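Local structure of plasmodesmata-located protein 8 (Arabidopsis thaliana, 6GRF) at residues 78-83 against 103-108; 169-174 against 204-209. The protein probably modulates cell-to-cell trafficking through plasmodesmata, acting as a membrane protein with a tandem DUF26 ectodomain. All blocks are in the same frame, centred on the assembly; numbering follows the deposited sequence.

Contact 1 (78-83 against 103-108)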
loop_
_atom_site.group_PDB
_atom_site.type_symbol
_atom_site.label_atom_id
_atom_site.label_comp_id
_atom_site.label_asym_id
_atom_site.label_seq_id
_atom_site.Cartn_x
_atom_site.Cartn_y
_atom_site.Cartn_z
ATOM N N SER A 78 7.920 -11.895 -6.145
ATOM C CA SER A 78 7.786 -13.157 -5.383
ATOM C C SER A 78 8.621 -13.131 -4.099
ATOM O O SER A 78 8.143 -13.511 -3.037
ATOM C CB SER A 78 8.167 -14.342 -6.220
ATOM O OG SER A 78 7.263 -14.497 -7.305
ATOM N N LYS A 79 9.878 -12.696 -4.210
ATOM C CA LYS A 79 10.779 -12.608 -3.067
ATOM C C LYS A 79 10.131 -11.736 -1.983
ATOM O O LYS A 79 10.073 -12.119 -0.825
ATOM C CB LYS A 79 12.134 -12.027 -3.491
ATOM C CG LYS A 79 13.354 -12.785 -2.987
ATOM C CD LYS A 79 13.915 -13.762 -3.999
ATOM C CE LYS A 79 15.102 -14.531 -3.469
ATOM N NZ LYS A 79 15.918 -15.082 -4.572
ATOM N N CYS A 80 9.666 -10.548 -2.396
ATOM C CA CYS A 80 9.063 -9.550 -1.512
ATOM C C CYS A 80 7.811 -10.127 -0.837
ATOM O O CYS A 80 7.570 -9.886 0.337
ATOM C CB CYS A 80 8.682 -8.291 -2.288
ATOM S SG CYS A 80 8.201 -6.886 -1.244
ATOM N N ILE A 81 6.998 -10.844 -1.614
ATOM C CA ILE A 81 5.742 -11.391 -1.133
ATOM C C ILE A 81 6.029 -12.538 -0.148
ATOM O O ILE A 81 5.419 -12.593 0.901
ATOM C CB ILE A 81 4.835 -11.800 -2.311
ATOM C CG1 ILE A 81 4.310 -10.569 -3.054
ATOM C CG2 ILE A 81 3.679 -12.691 -1.861
ATOM C CD1 ILE A 81 3.307 -9.746 -2.271
ATOM N N GLN A 82 6.999 -13.405 -0.446
ATOM C CA GLN A 82 7.372 -14.467 0.489
ATOM C C GLN A 82 7.806 -13.828 1.816
ATOM O O GLN A 82 7.391 -14.278 2.881
ATOM C CB GLN A 82 8.452 -15.379 -0.103
ATOM C CG GLN A 82 8.866 -16.541 0.799
ATOM C CD GLN A 82 7.703 -17.413 1.215
ATOM O OE1 GLN A 82 7.146 -17.255 2.300
ATOM N NE2 GLN A 82 7.317 -18.338 0.350
ATOM N N THR A 83 8.618 -12.772 1.742
ATOM C CA THR A 83 9.114 -12.077 2.937
ATOM C C THR A 83 7.931 -11.487 3.719
ATOM O O THR A 83 7.899 -11.485 4.959
ATOM C CB THR A 83 10.137 -10.997 2.554
ATOM O OG1 THR A 83 11.151 -11.610 1.760
ATOM C CG2 THR A 83 10.762 -10.328 3.758
ATOM N N GLU A 103 8.796 -1.831 1.200
ATOM C CA GLU A 103 9.134 -0.937 0.097
ATOM C C GLU A 103 8.588 -1.497 -1.229
ATOM O O GLU A 103 8.055 -0.756 -2.044
ATOM C CB GLU A 103 10.645 -0.712 0.027
ATOM C CG GLU A 103 11.080 0.190 -1.119
ATOM C CD GLU A 103 10.326 1.508 -1.226
ATOM O OE1 GLU A 103 10.151 2.189 -0.177
ATOM O OE2 GLU A 103 9.894 1.848 -2.355
ATOM N N GLY A 104 8.705 -2.808 -1.425
ATOM C CA GLY A 104 8.400 -3.447 -2.690
ATOM C C GLY A 104 6.971 -3.965 -2.816
ATOM O O GLY A 104 6.538 -4.267 -3.912
ATOM N N CYS A 105 6.246 -4.135 -1.708
ATOM C CA CYS A 105 4.963 -4.846 -1.803
ATOM C C CYS A 105 4.067 -4.568 -0.599
ATOM O O CYS A 105 4.510 -4.165 0.470
ATOM C CB CYS A 105 5.162 -6.346 -1.990
ATOM S SG CYS A 105 6.181 -7.128 -0.711
ATOM N N PHE A 106 2.773 -4.783 -0.840
ATOM C CA PHE A 106 1.725 -4.581 0.109
ATOM C C PHE A 106 0.899 -5.868 0.182
ATOM O O PHE A 106 0.605 -6.456 -0.854
ATOM C CB PHE A 106 0.890 -3.377 -0.314
ATOM C CG PHE A 106 -0.346 -3.137 0.512
ATOM C CD1 PHE A 106 -0.251 -2.652 1.805
ATOM C CD2 PHE A 106 -1.607 -3.357 -0.022
ATOM C CE1 PHE A 106 -1.390 -2.403 2.555
ATOM C CE2 PHE A 106 -2.742 -3.098 0.726
ATOM C CZ PHE A 106 -2.633 -2.630 2.013
ATOM N N LEU A 107 0.578 -6.292 1.407
ATOM C CA LEU A 107 -0.233 -7.482 1.658
ATOM C C LEU A 107 -1.331 -7.130 2.658
ATOM O O LEU A 107 -1.060 -6.494 3.659
ATOM C CB LEU A 107 0.688 -8.562 2.218
ATOM C CG LEU A 107 0.018 -9.886 2.558
ATOM C CD1 LEU A 107 -0.549 -10.541 1.305
ATOM C CD2 LEU A 107 1.006 -10.804 3.238
ATOM N N ARG A 108 -2.561 -7.582 2.392
ATOM C CA ARG A 108 -3.701 -7.263 3.251
ATOM C C ARG A 108 -4.695 -8.430 3.266
ATOM O O ARG A 108 -4.984 -9.025 2.238
ATOM C CB ARG A 108 -4.417 -6.009 2.745
ATOM C CG ARG A 108 -5.536 -5.515 3.646
ATOM C CD ARG A 108 -6.206 -4.263 3.107
ATOM N NE ARG A 108 -7.295 -3.817 3.963
ATOM C CZ ARG A 108 -8.210 -2.908 3.622
ATOM N NH1 ARG A 108 -8.071 -2.189 2.519
ATOM N NH2 ARG A 108 -9.279 -2.734 4.385
#
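A covalent bond carries most of this contact: Cys-80, on helix 74-91, is joined by a disulfide to Cys-105, the first residue of strand 105-110. The two SG atoms lie 2.1 Å apart, and the torsion about the S-S bond is -89°, close to the perpendicular arrangement in which a disulfide is relaxed. On the helix, the sulfur of Cys-80 stands anti to its own backbone N (chi1 -170°). On the strand, SG of Cys-105 instead lies between the backbone N and the carbonyl carbon. Each cysteine directs its CB at the other segment, and the CA atoms of Cys-80 and Cys-105 end up 6.2 Å apart.

Apolar packing adds to the bridge. Ile-81 sends only its CD1 tip across, reaching CB of Cys-105 at 3.9 Å; the isoleucine also touches Val-35 of helix 23-39 and Tyr-66 and Cys-68 of strand 62-68. Backbone packing comes from Gly-104, whose carbonyl carbon sits 3.5 Å from SG of Cys-80; the glycine brings the chain close beside the sulfur just before the strand starts.

The segment axes approach to 8.5 Å at an angle of 41°, with the helix lying against the antiparallel sheet of the first Gnk2-homologous domain. Every residue that touches is buried, and between the two segments the side-chain link is sulfur and hydrocarbon, with the covalent bond fixing the strand's start to the helix independently of any polar pairing.

Contact 2 (169-174 against 204-209); sequences QCVGDL and LAQCYA
Gln-169 and Tyr-208 form an antiparallel hydrogen-bonded pair joining strands 164-170 and 207-213, neighbours in the five-stranded sheet of the second Gnk2-homologous (DUF26) domain. Gln-169 N gives to Tyr-208 O at 3.0 Å, and Tyr-208 N returns the bond to Gln-169 O at 2.9 Å. On the face these two share, CG of Tyr-208 sits between the backbone N and the carbonyl carbon (chi1 71°), and CB of Gln-169 lies over one face of the ring in a CH-pi contact, 4.1 Å from the centroid. The next pair, Cys-170 with Cys-207, is non-hydrogen-bonded and turns its sulfurs to the opposite face. They do not bond to each other: Cys-170 is bridged to Cys-179 and Cys-207 to Cys-182, both on helix 176-193.

Beyond the strand end, Val-171 N still donates to Gln-206 O, at 2.8 Å, and CG2 of the valine packs on that same carbonyl oxygen. A type I turn from Val-171 to Leu-174 then swings the chain round the side chain of Gln-206. Leu-174 lays CD1 against its CB at 3.6 Å and CD2 near its amide, while the side chains of Asp-173 and Gln-206 cross at about a right angle. NE2 of Gln-206 meets OD2 of Asp-173 on its syn side at 2.7 Å, 25° out of the carboxylate plane, with the oxygen nearly in the amide plane of the glutamine.

Outside this shell, Leu-65 of the first domain lies against Val-171 and Asp-173. The segment between strands 105-110 and 122-127 holds the polar pair in place: Lys-117 O accepts from NE2 of Gln-206, and OD2 of Asp-173 also receives Gly-116 N.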
loop_
_atom_site.group_PDB
_atom_site.type_symbol
_atom_site.label_atom_id
_atom_site.label_comp_id
_atom_site.label_asym_id
_atom_site.label_seq_id
_atom_site.Cartn_x
_atom_site.Cartn_y
_atom_site.Cartn_z
ATOM N N GLN A 169 1.083 5.003 -6.561
ATOM C CA GLN A 169 0.640 3.649 -6.888
ATOM C C GLN A 169 -0.789 3.511 -6.355
ATOM O O GLN A 169 -1.050 3.892 -5.215
ATOM C CB GLN A 169 1.623 2.644 -6.275
ATOM C CG GLN A 169 1.168 1.185 -6.252
ATOM C CD GLN A 169 1.769 0.354 -7.360
ATOM O OE1 GLN A 169 1.069 -0.071 -8.282
ATOM N NE2 GLN A 169 3.070 0.126 -7.296
ATOM N N CYS A 170 -1.698 3.052 -7.223
ATOM C CA CYS A 170 -3.032 2.574 -6.824
ATOM C C CYS A 170 -3.029 1.050 -6.709
ATOM O O CYS A 170 -2.499 0.359 -7.592
ATOM C CB CYS A 170 -4.092 2.965 -7.840
ATOM S SG CYS A 170 -4.583 4.696 -7.675
ATOM N N VAL A 171 -3.670 0.535 -5.657
ATOM C CA VAL A 171 -3.831 -0.906 -5.499
ATOM C C VAL A 171 -4.806 -1.392 -6.579
ATOM O O VAL A 171 -5.799 -0.753 -6.849
ATOM C CB VAL A 171 -4.282 -1.273 -4.075
ATOM C CG1 VAL A 171 -4.540 -2.764 -3.941
ATOM C CG2 VAL A 171 -3.258 -0.826 -3.046
ATOM N N GLY A 172 -4.506 -2.553 -7.161
ATOM C CA GLY A 172 -5.112 -3.056 -8.403
ATOM C C GLY A 172 -6.579 -3.459 -8.284
ATOM O O GLY A 172 -7.139 -3.859 -9.277
ATOM N N ASP A 173 -7.194 -3.336 -7.095
ATOM C CA ASP A 173 -8.621 -3.630 -6.894
ATOM C C ASP A 173 -9.505 -2.407 -7.195
ATOM O O ASP A 173 -10.715 -2.535 -7.236
ATOM C CB ASP A 173 -8.901 -4.193 -5.491
ATOM C CG ASP A 173 -8.752 -3.222 -4.324
ATOM O OD1 ASP A 173 -7.821 -2.407 -4.358
ATOM O OD2 ASP A 173 -9.550 -3.326 -3.362
ATOM N N LEU A 174 -8.907 -1.236 -7.461
ATOM C CA LEU A 174 -9.659 0.006 -7.676
ATOM C C LEU A 174 -9.978 0.206 -9.158
ATOM O O LEU A 174 -9.165 -0.059 -10.016
ATOM C CB LEU A 174 -8.816 1.190 -7.189
ATOM C CG LEU A 174 -8.671 1.375 -5.682
ATOM C CD1 LEU A 174 -8.057 2.737 -5.398
ATOM C CD2 LEU A 174 -10.009 1.243 -4.968
ATOM N N LEU A 204 -2.670 5.543 1.976
ATOM C CA LEU A 204 -4.068 5.329 2.274
ATOM C C LEU A 204 -4.374 3.842 2.092
ATOM O O LEU A 204 -3.508 3.074 1.708
ATOM C CB LEU A 204 -4.920 6.196 1.345
ATOM C CG LEU A 204 -4.546 7.676 1.315
ATOM C CD1 LEU A 204 -5.565 8.458 0.510
ATOM C CD2 LEU A 204 -4.421 8.240 2.724
ATOM N N ALA A 205 -5.617 3.458 2.384
ATOM C CA ALA A 205 -6.037 2.055 2.334
ATOM C C ALA A 205 -5.777 1.438 0.950
ATOM O O ALA A 205 -5.356 0.287 0.880
ATOM C CB ALA A 205 -7.489 1.945 2.728
ATOM N N GLN A 206 -5.997 2.194 -0.136
ATOM C CA GLN A 206 -6.008 1.609 -1.496
ATOM C C GLN A 206 -5.010 2.290 -2.462
ATOM O O GLN A 206 -4.986 1.965 -3.662
ATOM C CB GLN A 206 -7.430 1.685 -2.046
ATOM C CG GLN A 206 -8.442 0.841 -1.274
ATOM C CD GLN A 206 -8.558 -0.556 -1.835
ATOM O OE1 GLN A 206 -7.560 -1.210 -2.119
ATOM N NE2 GLN A 206 -9.788 -1.012 -2.025
ATOM N N CYS A 207 -4.170 3.201 -1.958
ATOM C CA CYS A 207 -3.173 3.884 -2.793
ATOM C C CYS A 207 -2.116 4.533 -1.902
ATOM O O CYS A 207 -2.287 4.603 -0.680
ATOM C CB CYS A 207 -3.814 4.939 -3.688
ATOM S SG CYS A 207 -4.603 6.309 -2.799
ATOM N N TYR A 208 -1.019 4.975 -2.526
ATOM C CA TYR A 208 -0.059 5.828 -1.846
ATOM C C TYR A 208 0.672 6.734 -2.847
ATOM O O TYR A 208 0.634 6.538 -4.052
ATOM C CB TYR A 208 0.934 5.007 -1.025
ATOM C CG TYR A 208 1.943 4.200 -1.798
ATOM C CD1 TYR A 208 1.704 2.877 -2.138
ATOM C CD2 TYR A 208 3.176 4.731 -2.136
ATOM C CE1 TYR A 208 2.657 2.114 -2.801
ATOM C CE2 TYR A 208 4.133 3.991 -2.812
ATOM C CZ TYR A 208 3.876 2.673 -3.144
ATOM O OH TYR A 208 4.823 1.938 -3.804
ATOM N N ALA A 209 1.349 7.731 -2.288
ATOM C CA ALA A 209 2.072 8.729 -3.032
ATOM C C ALA A 209 3.204 9.264 -2.154
ATOM O O ALA A 209 3.022 9.432 -0.946
ATOM C CB ALA A 209 1.130 9.821 -3.456
#

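How the contacts relate
The two contacts come in series along the chain, contact 1 in the first Gnk2-homologous domain and contact 2 in the second, with centres 15 Å apart. Each domain has a five-stranded antiparallel sheet of strand order 1-4-5-3-2, and strands 105-110 and 207-213 hold the same place in it. Cys-80 to Cys-105 thus probably corresponds to Cys-182 to Cys-207, the helix-to-strand disulfide of the second copy. Contact 1 joins helix to sheet, whereas contact 2 joins neighbouring strands. They meet where the domains pack together: Phe-106 CD2 lies 4.3 Å from Val-171 CG2, and CZ of Phe-106 approaches Ala-205 O, so strand 105-110 of the first repeat packs against loops at the strand ends of the second.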